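Local coordinates for hypothetical conserved protein (Geobacillus kaustophilus, PDB 2QYH) that is of unknown function but belongs to the haloacid dehalogenase-like hydrolases and may be a magnesium-binding phosphatase, at residues E213-V218 against R233-V238; P47-H52 against E107-S112; R3-F8 against E193-D198; A146-R151 against F165-W170; N66-V71 against V177-G182. All coordinates share one frame; numbering follows the deposited sequence.

Interaction 1: E213-V218 against R233-V238; sequences EMLSFV and RVADFV
At one border of the Rossmann-like core expected of this hydrolase family, L215 and S216 on the last turn of helix 212-217 pack against V234 and A235, where helix 229-234 gives way to edge strand 237-238. The backbones come nearest at S216 CA and V234 CA, 5.4 Å apart. V234 spans both helix residues: its CG2 meets L215 CB at 3.9 Å, while its CB lies 4.0 Å from S216 CB. The torsion explains which methyl is used. With CG1 anti to the carbonyl carbon (chi1 -60°), CG2 is the branch left to turn to L215. Farther out on the leucine, CD2 reaches the A235 methyl, with 4.1 Å between L215 CD2 and A235 CB.

The polar link is indirect. A water stands 2.9 Å from L215 O and 2.8 Å from D236 OD2 and can donate to each, although more acceptors surround it than its two protons can serve. D236 OD2 also accepts a bond from the backbone N of G221, which ties the carboxylate to strand 220-223.

Around this pair, L215 also touches V231 of helix 229-234, A235 lies on A223 of strand 220-223, V218 packs on V202 and A204 of strand 202-206, and M214 and F217 turn to helix 184-195.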
# COMPACT_ATOMS: atom_id res chain seq x y z
N GLU D 213 21.75 13.18 6.90
CA GLU D 213 21.92 13.17 8.34
C GLU D 213 21.92 11.74 8.87
O GLU D 213 22.77 11.36 9.67
CB GLU D 213 20.80 13.97 9.02
CG GLU D 213 20.91 13.98 10.53
CD GLU D 213 19.65 14.49 11.19
OE1 GLU D 213 18.54 14.14 10.71
OE2 GLU D 213 19.76 15.22 12.20
N MSE D 214 20.97 10.94 8.40
CA MSE D 214 20.86 9.55 8.80
C MSE D 214 22.15 8.79 8.52
O MSE D 214 22.71 8.12 9.40
CB MSE D 214 19.70 8.87 8.06
CG MSE D 214 19.78 7.36 8.07
SE MSE D 214 18.26 6.56 7.23
CE MSE D 214 18.83 6.55 5.39
N LEU D 215 22.62 8.91 7.28
CA LEU D 215 23.83 8.24 6.83
C LEU D 215 25.10 8.60 7.61
O LEU D 215 25.93 7.74 7.89
CB LEU D 215 24.05 8.53 5.34
CG LEU D 215 24.01 7.32 4.42
CD1 LEU D 215 22.73 6.55 4.63
CD2 LEU D 215 24.13 7.78 2.99
N SER D 216 25.24 9.87 7.97
CA SER D 216 26.43 10.27 8.70
C SER D 216 26.31 9.92 10.18
O SER D 216 27.31 9.76 10.87
CB SER D 216 26.66 11.77 8.56
OG SER D 216 25.58 12.47 9.13
N PHE D 217 25.08 9.80 10.66
CA PHE D 217 24.87 9.48 12.06
C PHE D 217 25.11 8.04 12.46
O PHE D 217 25.70 7.77 13.49
CB PHE D 217 23.46 9.88 12.50
CG PHE D 217 23.11 9.37 13.86
CD1 PHE D 217 22.25 8.30 14.01
CD2 PHE D 217 23.69 9.94 14.99
CE1 PHE D 217 21.96 7.78 15.28
CE2 PHE D 217 23.42 9.44 16.26
CZ PHE D 217 22.55 8.35 16.41
N VAL D 218 24.63 7.10 11.65
CA VAL D 218 24.79 5.69 11.97
C VAL D 218 26.22 5.20 11.87
O VAL D 218 27.08 5.84 11.28
CB VAL D 218 23.88 4.82 11.08
CG1 VAL D 218 22.44 5.27 11.25
CG2 VAL D 218 24.32 4.89 9.63
N ARG D 233 29.28 11.37 -0.16
CA ARG D 233 30.37 11.94 0.62
C ARG D 233 30.35 11.45 2.06
O ARG D 233 31.38 11.08 2.62
CB ARG D 233 30.31 13.47 0.61
CG ARG D 233 31.50 14.11 1.31
CD ARG D 233 31.12 15.43 1.94
NE ARG D 233 30.79 16.45 0.95
CZ ARG D 233 31.55 17.51 0.71
NH1 ARG D 233 32.68 17.67 1.38
NH2 ARG D 233 31.18 18.40 -0.21
N VAL D 234 29.16 11.45 2.66
CA VAL D 234 29.01 11.03 4.05
C VAL D 234 28.87 9.53 4.22
O VAL D 234 28.90 9.05 5.35
CB VAL D 234 27.79 11.70 4.72
CG1 VAL D 234 27.95 13.20 4.71
CG2 VAL D 234 26.49 11.27 4.02
N ALA D 235 28.71 8.80 3.13
CA ALA D 235 28.56 7.35 3.21
C ALA D 235 29.90 6.66 3.48
O ALA D 235 30.92 7.04 2.93
CB ALA D 235 27.95 6.80 1.92
N ASP D 236 29.87 5.64 4.33
CA ASP D 236 31.07 4.88 4.66
C ASP D 236 31.33 3.87 3.55
O ASP D 236 32.41 3.31 3.43
CB ASP D 236 30.89 4.14 5.98
CG ASP D 236 30.68 5.07 7.14
OD1 ASP D 236 31.68 5.63 7.61
OD2 ASP D 236 29.53 5.24 7.58
N PHE D 237 30.30 3.63 2.74
CA PHE D 237 30.42 2.69 1.64
C PHE D 237 29.35 2.99 0.60
O PHE D 237 28.20 3.28 0.94
CB PHE D 237 30.29 1.26 2.18
CG PHE D 237 30.25 0.21 1.12
CD1 PHE D 237 29.04 -0.19 0.56
CD2 PHE D 237 31.42 -0.38 0.67
CE1 PHE D 237 29.00 -1.17 -0.44
CE2 PHE D 237 31.40 -1.36 -0.33
CZ PHE D 237 30.18 -1.76 -0.88
N VAL D 238 29.74 2.95 -0.67
CA VAL D 238 28.81 3.20 -1.76
C VAL D 238 28.59 1.87 -2.46
O VAL D 238 29.55 1.22 -2.90
CB VAL D 238 29.38 4.22 -2.78
CG1 VAL D 238 28.35 4.50 -3.88
CG2 VAL D 238 29.74 5.52 -2.06
O HOH W 1 28.54 7.33 9.15

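Interaction 2: P47-H52 against E107-S112; sequences PFMFEH and EKMRAS
Aromatic and selenium packing, with no hydrogen bond across it, joins the core domain to the second, antiparallel sheet, probably the cap: F48 meets E107, K108 and M109, and M49 meets M109. P47-M49 form a short 3-10 segment ahead of helix 51-57, and M109 begins edge strand 109-111. The F48 ring is carried toward that strand because CG sits between the backbone N and the carbonyl carbon (chi1 65°), and it follows the backbone one residue at a time. CD1 of F48 lies 3.3 Å from E107 O, CE1 of F48 lies 3.4 Å from K108 O, and F48 CZ ends 3.7 Å from M109 CB. The F48 and M109 side chains cross at about a right angle. M109, a selenomethionine, sets its SE at the ring edge, 5.4 Å from the F48 centroid and 84° off the ring normal, a Met-aromatic contact. Its CE also comes to 4.4 Å from SE of M49, likewise selenomethionine.

K55 of the second subunit makes a cation-pi contact with F48 and a hydrogen bond to E107 O. An alanine at F48 would probably leave the M109 selenium without its aromatic neighbour and K55 of the second subunit without its pi partner. The chemistry is therefore mixed: ring carbons CD1 and CE1 meet two backbone carbonyl oxygens, the CZ end and the selenium supply apolar packing, and K55 of the second subunit adds a charge.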
# COMPACT_ATOMS: atom_id res chain seq x y z
N PRO D 47 2.82 6.53 8.57
CA PRO D 47 2.72 5.07 8.52
C PRO D 47 1.83 4.56 7.38
O PRO D 47 2.24 3.69 6.60
CB PRO D 47 2.17 4.72 9.89
CG PRO D 47 2.84 5.75 10.78
CD PRO D 47 2.71 7.03 9.96
N PHE D 48 0.62 5.10 7.26
CA PHE D 48 -0.31 4.67 6.23
C PHE D 48 0.14 4.95 4.80
O PHE D 48 -0.51 4.52 3.85
CB PHE D 48 -1.70 5.30 6.45
CG PHE D 48 -1.73 6.79 6.31
CD1 PHE D 48 -1.62 7.62 7.42
CD2 PHE D 48 -1.89 7.39 5.05
CE1 PHE D 48 -1.65 9.01 7.29
CE2 PHE D 48 -1.93 8.78 4.91
CZ PHE D 48 -1.81 9.59 6.04
N MSE D 49 1.25 5.66 4.64
CA MSE D 49 1.74 5.98 3.30
C MSE D 49 2.75 4.97 2.77
O MSE D 49 3.28 5.15 1.67
CB MSE D 49 2.36 7.38 3.29
CG MSE D 49 1.36 8.50 3.11
SE MSE D 49 2.16 10.25 3.33
CE MSE D 49 3.40 10.25 1.84
N PHE D 50 3.03 3.93 3.54
CA PHE D 50 3.97 2.91 3.09
C PHE D 50 3.72 1.56 3.76
O PHE D 50 4.65 0.78 4.00
CB PHE D 50 5.43 3.37 3.29
CG PHE D 50 5.86 3.49 4.73
CD1 PHE D 50 6.65 2.50 5.31
CD2 PHE D 50 5.54 4.62 5.48
CE1 PHE D 50 7.12 2.63 6.62
CE2 PHE D 50 6.01 4.77 6.79
CZ PHE D 50 6.81 3.77 7.36
N GLU D 51 2.45 1.29 4.05
CA GLU D 51 2.06 0.04 4.67
C GLU D 51 2.16 -1.11 3.67
O GLU D 51 2.51 -2.23 4.05
CB GLU D 51 0.63 0.15 5.19
CG GLU D 51 0.20 -1.01 6.05
CD GLU D 51 -1.26 -0.91 6.43
OE1 GLU D 51 -1.70 0.19 6.84
OE2 GLU D 51 -1.96 -1.93 6.33
N HIS D 52 1.85 -0.84 2.41
CA HIS D 52 1.93 -1.88 1.39
C HIS D 52 3.36 -2.41 1.29
O HIS D 52 3.58 -3.63 1.25
CB HIS D 52 1.46 -1.35 0.03
CG HIS D 52 1.46 -2.38 -1.05
ND1 HIS D 52 0.69 -3.53 -0.99
CD2 HIS D 52 2.14 -2.46 -2.22
CE1 HIS D 52 0.90 -4.26 -2.06
NE2 HIS D 52 1.78 -3.64 -2.83
N GLU D 107 -2.90 6.80 11.48
CA GLU D 107 -3.91 6.10 10.68
C GLU D 107 -4.42 6.88 9.48
O GLU D 107 -4.52 6.34 8.38
CB GLU D 107 -5.13 5.73 11.54
CG GLU D 107 -4.92 4.60 12.54
CD GLU D 107 -3.93 4.95 13.63
OE1 GLU D 107 -4.05 6.04 14.22
OE2 GLU D 107 -3.03 4.12 13.89
N LYS D 108 -4.74 8.15 9.69
CA LYS D 108 -5.29 8.93 8.60
C LYS D 108 -4.78 10.36 8.46
O LYS D 108 -3.87 10.80 9.14
CB LYS D 108 -6.82 8.95 8.72
CG LYS D 108 -7.33 9.67 9.95
CD LYS D 108 -8.84 9.65 10.03
CE LYS D 108 -9.35 8.32 10.56
NZ LYS D 108 -8.98 8.15 11.98
N MSE D 109 -5.45 11.07 7.56
CA MSE D 109 -5.09 12.42 7.21
C MSE D 109 -6.37 13.26 7.04
O MSE D 109 -7.38 12.77 6.54
CB MSE D 109 -4.33 12.32 5.91
CG MSE D 109 -3.50 13.48 5.52
SE MSE D 109 -2.66 12.97 3.88
CE MSE D 109 -0.84 13.30 4.37
N ARG D 110 -6.31 14.53 7.46
CA ARG D 110 -7.46 15.43 7.35
C ARG D 110 -7.08 16.84 6.91
O ARG D 110 -6.05 17.38 7.32
CB ARG D 110 -8.22 15.50 8.68
CG ARG D 110 -8.93 14.22 9.06
CD ARG D 110 -10.03 13.90 8.06
NE ARG D 110 -10.75 12.67 8.39
CZ ARG D 110 -10.49 11.47 7.86
NH1 ARG D 110 -9.51 11.34 6.97
NH2 ARG D 110 -11.21 10.42 8.21
N ALA D 111 -7.93 17.43 6.07
CA ALA D 111 -7.70 18.78 5.56
C ALA D 111 -8.59 19.80 6.29
O ALA D 111 -9.73 19.50 6.64
CB ALA D 111 -7.98 18.83 4.07
N SER D 112 -8.05 21.00 6.51
CA SER D 112 -8.78 22.06 7.20
C SER D 112 -9.81 22.74 6.29
O SER D 112 -10.81 23.28 6.77
CB SER D 112 -7.80 23.10 7.75
OG SER D 112 -7.01 23.69 6.73

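Interaction 3: R3-F8 against E193-D198; sequences RKIVFF and EKLGID
I5 and I197 carry most of the apolar contact, with R3 and L195 at its margins. I197 CD1 fits against the base of I5, 3.8 Å from I5 CB and 3.9 Å from I5 CG2, and the two side chains cross at about a right angle. Another near-perpendicular crossing brings I5 CD1 to 4.2 Å from L195 CD1. In I5, CG1 is anti to the backbone N (chi1 -176°), and an extended chi2 (168°) carries CD1 on to L195. Against the backbone, I197 CG2 packs 3.4 Å from R3 O.

The polar link runs through a water that accepts from R3 N at 2.9 Å and donates to G196 O at 3.1 Å. The R3 guanidinium is directed elsewhere, with NH1 bonded to G36 O.

G196, at positive phi, is the C-prime residue of a Schellman motif that ends helix 184-195, pairing I197 N with I192 O. This helix end lies against strand 5-8, central in the Rossmann-like core expected of this family, whose end leads into what looks like the HAD-type DxDx(T/V) motif.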
# COMPACT_ATOMS: atom_id res chain seq x y z
N ARG D 3 22.75 -6.75 19.32
CA ARG D 3 21.98 -6.85 18.09
C ARG D 3 22.43 -5.80 17.08
O ARG D 3 22.99 -4.76 17.44
CB ARG D 3 20.49 -6.62 18.38
CG ARG D 3 19.79 -7.72 19.12
CD ARG D 3 19.08 -8.65 18.16
NE ARG D 3 18.17 -9.54 18.88
CZ ARG D 3 17.31 -10.37 18.30
NH1 ARG D 3 17.23 -10.44 16.98
NH2 ARG D 3 16.53 -11.13 19.05
N LYS D 4 22.18 -6.08 15.81
CA LYS D 4 22.50 -5.16 14.72
C LYS D 4 21.17 -4.76 14.11
O LYS D 4 20.19 -5.49 14.21
CB LYS D 4 23.37 -5.85 13.67
CG LYS D 4 24.74 -6.23 14.19
CD LYS D 4 25.34 -7.34 13.36
CE LYS D 4 26.66 -7.83 13.95
NZ LYS D 4 27.13 -9.09 13.32
N ILE D 5 21.12 -3.60 13.49
CA ILE D 5 19.88 -3.15 12.87
C ILE D 5 20.24 -2.41 11.60
O ILE D 5 21.28 -1.76 11.53
CB ILE D 5 19.07 -2.23 13.82
CG1 ILE D 5 17.73 -1.86 13.18
CG2 ILE D 5 19.88 -1.00 14.18
CD1 ILE D 5 16.75 -1.20 14.14
N VAL D 6 19.40 -2.53 10.58
CA VAL D 6 19.63 -1.84 9.32
C VAL D 6 18.39 -1.03 8.99
O VAL D 6 17.28 -1.54 9.01
CB VAL D 6 19.91 -2.85 8.16
CG1 VAL D 6 20.24 -2.07 6.88
CG2 VAL D 6 21.05 -3.79 8.53
N PHE D 7 18.60 0.25 8.69
CA PHE D 7 17.52 1.16 8.33
C PHE D 7 17.53 1.41 6.83
O PHE D 7 18.59 1.51 6.22
CB PHE D 7 17.69 2.48 9.09
CG PHE D 7 17.35 2.39 10.54
CD1 PHE D 7 16.05 2.59 10.97
CD2 PHE D 7 18.33 2.08 11.48
CE1 PHE D 7 15.72 2.49 12.32
CE2 PHE D 7 18.01 1.98 12.83
CZ PHE D 7 16.71 2.19 13.26
N PHE D 8 16.34 1.53 6.23
CA PHE D 8 16.22 1.75 4.79
C PHE D 8 15.27 2.89 4.47
O PHE D 8 14.19 2.97 5.05
CB PHE D 8 15.67 0.51 4.10
CG PHE D 8 16.54 -0.70 4.21
CD1 PHE D 8 17.59 -0.91 3.32
CD2 PHE D 8 16.29 -1.66 5.19
CE1 PHE D 8 18.38 -2.06 3.40
CE2 PHE D 8 17.07 -2.81 5.29
CZ PHE D 8 18.12 -3.01 4.39
N GLU D 193 18.49 3.57 21.09
CA GLU D 193 18.74 3.81 22.50
C GLU D 193 17.82 2.88 23.28
O GLU D 193 18.27 2.18 24.19
CB GLU D 193 18.43 5.26 22.85
CG GLU D 193 19.66 6.11 23.06
CD GLU D 193 19.32 7.58 23.25
OE1 GLU D 193 18.35 7.89 23.98
OE2 GLU D 193 20.05 8.43 22.68
N LYS D 194 16.55 2.86 22.91
CA LYS D 194 15.56 2.01 23.57
C LYS D 194 15.86 0.53 23.35
O LYS D 194 15.68 -0.28 24.26
CB LYS D 194 14.15 2.32 23.06
CG LYS D 194 13.65 3.75 23.22
CD LYS D 194 13.56 4.19 24.67
CE LYS D 194 12.67 5.42 24.83
NZ LYS D 194 13.08 6.57 23.98
N LEU D 195 16.31 0.18 22.15
CA LEU D 195 16.61 -1.22 21.86
C LEU D 195 17.93 -1.66 22.49
O LEU D 195 18.21 -2.86 22.61
CB LEU D 195 16.66 -1.46 20.34
CG LEU D 195 15.34 -1.25 19.59
CD1 LEU D 195 15.53 -1.56 18.11
CD2 LEU D 195 14.26 -2.14 20.19
N GLY D 196 18.75 -0.69 22.88
CA GLY D 196 20.02 -1.00 23.49
C GLY D 196 21.04 -1.43 22.45
O GLY D 196 21.85 -2.32 22.70
N ILE D 197 20.99 -0.80 21.28
CA ILE D 197 21.90 -1.13 20.19
C ILE D 197 23.00 -0.08 20.03
O ILE D 197 22.71 1.11 19.88
CB ILE D 197 21.15 -1.26 18.85
CG1 ILE D 197 20.16 -2.43 18.92
CG2 ILE D 197 22.15 -1.45 17.69
CD1 ILE D 197 19.47 -2.72 17.61
N ASP D 198 24.25 -0.54 20.06
CA ASP D 198 25.40 0.35 19.91
C ASP D 198 25.47 0.89 18.48
O ASP D 198 25.23 0.17 17.51
CB ASP D 198 26.69 -0.39 20.25
CG ASP D 198 26.81 -0.72 21.72
OD1 ASP D 198 27.72 -1.50 22.09
OD2 ASP D 198 26.00 -0.20 22.52
O HOH W 2 21.58 -5.11 21.43

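Interaction 4: A146-R151 against F165-W170; sequences ALLFCR and FRFVRW
R169 reaches from the outer strand 165-171 to the carbonyl of C150, just beyond strand 145-148. From CB the chain stays extended, with CG anti to the backbone N (chi1 -172°), then bends at chi3 (-68°), which places NE beside E155 OE1 in a salt bridge. CZ of R169 lies 3.4 Å from C150 O. Beyond it the guanidinium grips that one oxygen end-on with two hydrogen bonds: R169 NH1 is 2.9 Å from C150 O and lies in the carbonyl plane, whereas R169 NH2 is 3.0 Å from C150 O and stands 51° above that plane. The oxygen itself lies in the guanidinium plane. NH1 also bonds H171 O, and C of R151 covers one guanidinium face, 3.2 Å from R169 NH2. C150 SG is a further neighbour, 3.7 Å from R169 NH2. A leucine in place of R169 would probably leave C150 O without both donors and E155 without its charged mate.

Apolar pairs follow the alternation of strand 145-148. L147 CD2 comes to 4.1 Å from W170 CZ2, its side chain crossing the indole at about a right angle, on the side where helix 117-124 touches both residues. L148 CD2 lies 3.9 Å from F167 CE2. Strand 174-179 separates the two strands in the sheet, so these side chains bridge across a middle strand, in the antiparallel sheet expected of a HAD cap domain.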
# COMPACT_ATOMS: atom_id res chain seq x y z
N ALA D 146 2.07 17.91 10.05
CA ALA D 146 1.01 18.59 9.34
C ALA D 146 1.55 19.14 8.04
O ALA D 146 2.76 19.13 7.79
CB ALA D 146 0.43 19.71 10.20
N LEU D 147 0.63 19.62 7.20
CA LEU D 147 0.98 20.19 5.92
C LEU D 147 0.38 21.58 5.80
O LEU D 147 -0.81 21.78 6.07
CB LEU D 147 0.45 19.31 4.79
CG LEU D 147 1.11 17.94 4.61
CD1 LEU D 147 0.25 17.09 3.69
CD2 LEU D 147 2.51 18.10 4.03
N LEU D 148 1.22 22.55 5.43
CA LEU D 148 0.77 23.92 5.26
C LEU D 148 0.78 24.19 3.77
O LEU D 148 1.79 23.93 3.10
CB LEU D 148 1.71 24.90 5.95
CG LEU D 148 1.39 26.39 5.76
CD1 LEU D 148 0.05 26.71 6.38
CD2 LEU D 148 2.48 27.22 6.39
N PHE D 149 -0.32 24.68 3.24
CA PHE D 149 -0.38 24.96 1.82
C PHE D 149 -0.29 26.44 1.50
O PHE D 149 -1.24 27.20 1.66
CB PHE D 149 -1.64 24.34 1.23
CG PHE D 149 -1.71 22.86 1.39
CD1 PHE D 149 -2.14 22.29 2.58
CD2 PHE D 149 -1.29 22.01 0.36
CE1 PHE D 149 -2.15 20.92 2.76
CE2 PHE D 149 -1.29 20.64 0.53
CZ PHE D 149 -1.72 20.08 1.73
N CYS D 150 0.91 26.83 1.05
CA CYS D 150 1.21 28.19 0.68
C CYS D 150 2.50 28.12 -0.12
O CYS D 150 3.22 27.12 -0.06
CB CYS D 150 1.42 29.07 1.92
SG CYS D 150 3.04 28.87 2.70
N ARG D 151 2.80 29.19 -0.86
CA ARG D 151 4.01 29.24 -1.67
C ARG D 151 5.19 29.74 -0.85
O ARG D 151 5.02 30.31 0.22
CB ARG D 151 3.77 30.15 -2.89
CG ARG D 151 2.71 29.61 -3.84
CD ARG D 151 2.33 30.62 -4.91
NE ARG D 151 1.31 30.09 -5.81
CZ ARG D 151 1.53 29.15 -6.73
NH1 ARG D 151 2.74 28.63 -6.87
NH2 ARG D 151 0.53 28.73 -7.50
N PHE D 165 8.07 24.98 15.40
CA PHE D 165 7.85 24.08 14.27
C PHE D 165 8.98 24.30 13.26
O PHE D 165 9.69 25.30 13.32
CB PHE D 165 6.52 24.36 13.57
CG PHE D 165 5.31 24.04 14.39
CD1 PHE D 165 5.28 22.90 15.19
CD2 PHE D 165 4.18 24.84 14.32
CE1 PHE D 165 4.14 22.57 15.92
CE2 PHE D 165 3.04 24.52 15.04
CZ PHE D 165 3.02 23.38 15.84
N ARG D 166 9.14 23.36 12.34
CA ARG D 166 10.14 23.47 11.30
C ARG D 166 9.42 23.27 9.97
O ARG D 166 8.83 22.22 9.74
CB ARG D 166 11.23 22.41 11.45
CG ARG D 166 12.17 22.31 10.25
CD ARG D 166 13.16 23.48 10.14
NE ARG D 166 13.91 23.65 11.37
CZ ARG D 166 13.60 24.54 12.32
NH1 ARG D 166 12.56 25.34 12.15
NH2 ARG D 166 14.31 24.59 13.44
N PHE D 167 9.45 24.28 9.12
CA PHE D 167 8.79 24.19 7.83
C PHE D 167 9.80 23.76 6.76
O PHE D 167 10.76 24.48 6.48
CB PHE D 167 8.15 25.54 7.48
CG PHE D 167 7.16 26.02 8.51
CD1 PHE D 167 7.59 26.58 9.70
CD2 PHE D 167 5.79 25.84 8.31
CE1 PHE D 167 6.68 26.96 10.68
CE2 PHE D 167 4.87 26.22 9.29
CZ PHE D 167 5.31 26.78 10.47
N VAL D 168 9.57 22.59 6.17
CA VAL D 168 10.44 22.05 5.14
C VAL D 168 9.62 21.87 3.86
O VAL D 168 8.73 21.02 3.80
CB VAL D 168 11.02 20.68 5.56
CG1 VAL D 168 12.01 20.17 4.51
CG2 VAL D 168 11.70 20.80 6.92
N ARG D 169 9.94 22.67 2.85
CA ARG D 169 9.21 22.63 1.59
C ARG D 169 9.55 21.43 0.71
O ARG D 169 10.71 21.02 0.61
CB ARG D 169 9.46 23.94 0.83
CG ARG D 169 8.61 24.14 -0.43
CD ARG D 169 8.59 25.60 -0.86
NE ARG D 169 7.87 26.44 0.08
CZ ARG D 169 6.54 26.51 0.17
NH1 ARG D 169 5.78 25.79 -0.64
NH2 ARG D 169 5.97 27.29 1.08
N TRP D 170 8.53 20.87 0.08
CA TRP D 170 8.70 19.71 -0.80
C TRP D 170 7.89 19.89 -2.09
O TRP D 170 8.00 19.09 -3.01
CB TRP D 170 8.23 18.43 -0.10
CG TRP D 170 6.80 18.50 0.33
CD1 TRP D 170 6.32 19.09 1.47
CD2 TRP D 170 5.65 18.03 -0.39
NE1 TRP D 170 4.94 19.01 1.50
CE2 TRP D 170 4.51 18.37 0.37
CE3 TRP D 170 5.48 17.35 -1.61
CZ2 TRP D 170 3.21 18.06 -0.05
CZ3 TRP D 170 4.19 17.04 -2.02
CH2 TRP D 170 3.07 17.40 -1.24

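Interaction 5: N66-V71 against V177-G182; sequences NGQYVV and VLPAGG
Two side-chain amides of the core, on N66 and Q68, each present a face to one apolar group. Over the N66 amide stands the L178 methyl CD1, 3.7 Å from N66 CG and almost straight above it, and the same methyl is 3.7 Å from N66 CB. The two side chains cross at about a right angle. The CG-CD side of the P179 ring points down on the Q68 amide: P179 CG is 3.5 Å from Q68 CD, again nearly on the amide normal, and P179 CD covers the same face at 3.7 Å from Q68 CD. Here the side chains meet tip to tip, and the bend at chi2 (50°) places Q68 CD under the proline. G182 CA borders that amide, on the same side but displaced past its end.

This is one of the joints between core and probable cap. L178 and P179 finish strand 174-179, the last strand of the antiparallel sheet in chain order, and the chain then turns back toward helix 184-195 of the core, as in HAD proteins with an inserted cap. A type II beta turn from P179 to G182 makes the reversal, closed by the hydrogen bond from G182 N to P179 O, 2.9 Å, with G181 at positive phi (101°). Q145 of strand 145-148 touches both N66 and L178. On the backbone side, N66 O approaches G182 C to 3.7 Å.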
# COMPACT_ATOMS: atom_id res chain seq x y z
N ASN D 66 9.38 11.63 10.07
CA ASN D 66 10.67 12.25 10.39
C ASN D 66 11.04 12.14 11.86
O ASN D 66 11.52 13.09 12.46
CB ASN D 66 10.68 13.73 10.01
CG ASN D 66 10.46 13.96 8.53
OD1 ASN D 66 9.33 14.09 8.08
ND2 ASN D 66 11.55 14.01 7.77
N GLY D 67 10.78 10.97 12.45
CA GLY D 67 11.13 10.74 13.84
C GLY D 67 10.05 10.89 14.90
O GLY D 67 10.28 10.50 16.04
N GLN D 68 8.89 11.43 14.55
CA GLN D 68 7.83 11.64 15.54
C GLN D 68 6.95 10.45 15.90
O GLN D 68 6.15 10.54 16.82
CB GLN D 68 6.96 12.82 15.12
CG GLN D 68 7.56 14.15 15.54
CD GLN D 68 9.01 14.28 15.12
OE1 GLN D 68 9.31 14.53 13.96
NE2 GLN D 68 9.91 14.11 16.07
N TYR D 69 7.11 9.34 15.19
CA TYR D 69 6.34 8.12 15.44
C TYR D 69 7.22 6.93 15.09
O TYR D 69 7.47 6.65 13.92
CB TYR D 69 5.07 8.11 14.59
CG TYR D 69 4.08 7.04 14.97
CD1 TYR D 69 3.35 7.12 16.15
CD2 TYR D 69 3.87 5.94 14.14
CE1 TYR D 69 2.43 6.13 16.51
CE2 TYR D 69 2.96 4.95 14.48
CZ TYR D 69 2.24 5.04 15.66
OH TYR D 69 1.35 4.05 15.98
N VAL D 70 7.70 6.23 16.11
CA VAL D 70 8.60 5.10 15.93
C VAL D 70 8.00 3.79 16.44
O VAL D 70 7.61 3.70 17.60
CB VAL D 70 9.92 5.36 16.66
CG1 VAL D 70 10.93 4.25 16.35
CG2 VAL D 70 10.45 6.73 16.26
N VAL D 71 7.97 2.79 15.58
CA VAL D 71 7.40 1.49 15.95
C VAL D 71 8.43 0.36 15.89
O VAL D 71 9.25 0.30 14.98
CB VAL D 71 6.23 1.12 14.99
CG1 VAL D 71 5.65 -0.23 15.37
CG2 VAL D 71 5.17 2.21 15.01
N VAL D 177 5.26 20.39 8.14
CA VAL D 177 5.31 21.03 9.43
C VAL D 177 5.73 19.99 10.48
O VAL D 177 4.93 19.13 10.85
CB VAL D 177 3.94 21.63 9.81
CG1 VAL D 177 4.02 22.34 11.16
CG2 VAL D 177 3.48 22.59 8.73
N LEU D 178 6.98 20.05 10.92
CA LEU D 178 7.46 19.11 11.92
C LEU D 178 7.84 19.90 13.17
O LEU D 178 7.95 21.12 13.12
CB LEU D 178 8.71 18.34 11.43
CG LEU D 178 9.12 18.28 9.95
CD1 LEU D 178 10.35 17.39 9.83
CD2 LEU D 178 7.99 17.73 9.09
N PRO D 179 8.04 19.21 14.30
CA PRO D 179 8.42 19.96 15.49
C PRO D 179 9.90 20.30 15.39
O PRO D 179 10.69 19.50 14.91
CB PRO D 179 8.14 18.96 16.61
CG PRO D 179 8.52 17.66 15.97
CD PRO D 179 7.90 17.77 14.59
N ALA D 180 10.26 21.51 15.80
CA ALA D 180 11.67 21.88 15.75
C ALA D 180 12.41 20.84 16.58
O ALA D 180 11.99 20.50 17.69
CB ALA D 180 11.87 23.26 16.33
N GLY D 181 13.49 20.32 16.03
CA GLY D 181 14.26 19.33 16.76
C GLY D 181 13.97 17.92 16.28
O GLY D 181 14.66 16.99 16.67
N GLY D 182 12.96 17.77 15.44
CA GLY D 182 12.64 16.45 14.93
C GLY D 182 13.25 16.12 13.58
O GLY D 182 13.29 16.96 12.68

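From the N terminus, 3-8 opens the longest loop, closed when 193-198 returns in interaction 3; interactions 2, 4 and 5 are nested inside it. Interaction 2 starts at 47-52 and closes at 107-112, crossing interaction 5, which starts at 66-71 and closes at 177-182. Both join the core to the probable cap, and they touch through P47 and Y69. Interaction 4 (146-151 with 165-170) is nested in interaction 5 and stays within the cap sheet; it meets interaction 2 through M109 and L147, and R166 N probably bonds L178 O of interaction 5. Interaction 1 follows in series, closing a short loop at the far border of the core sheet.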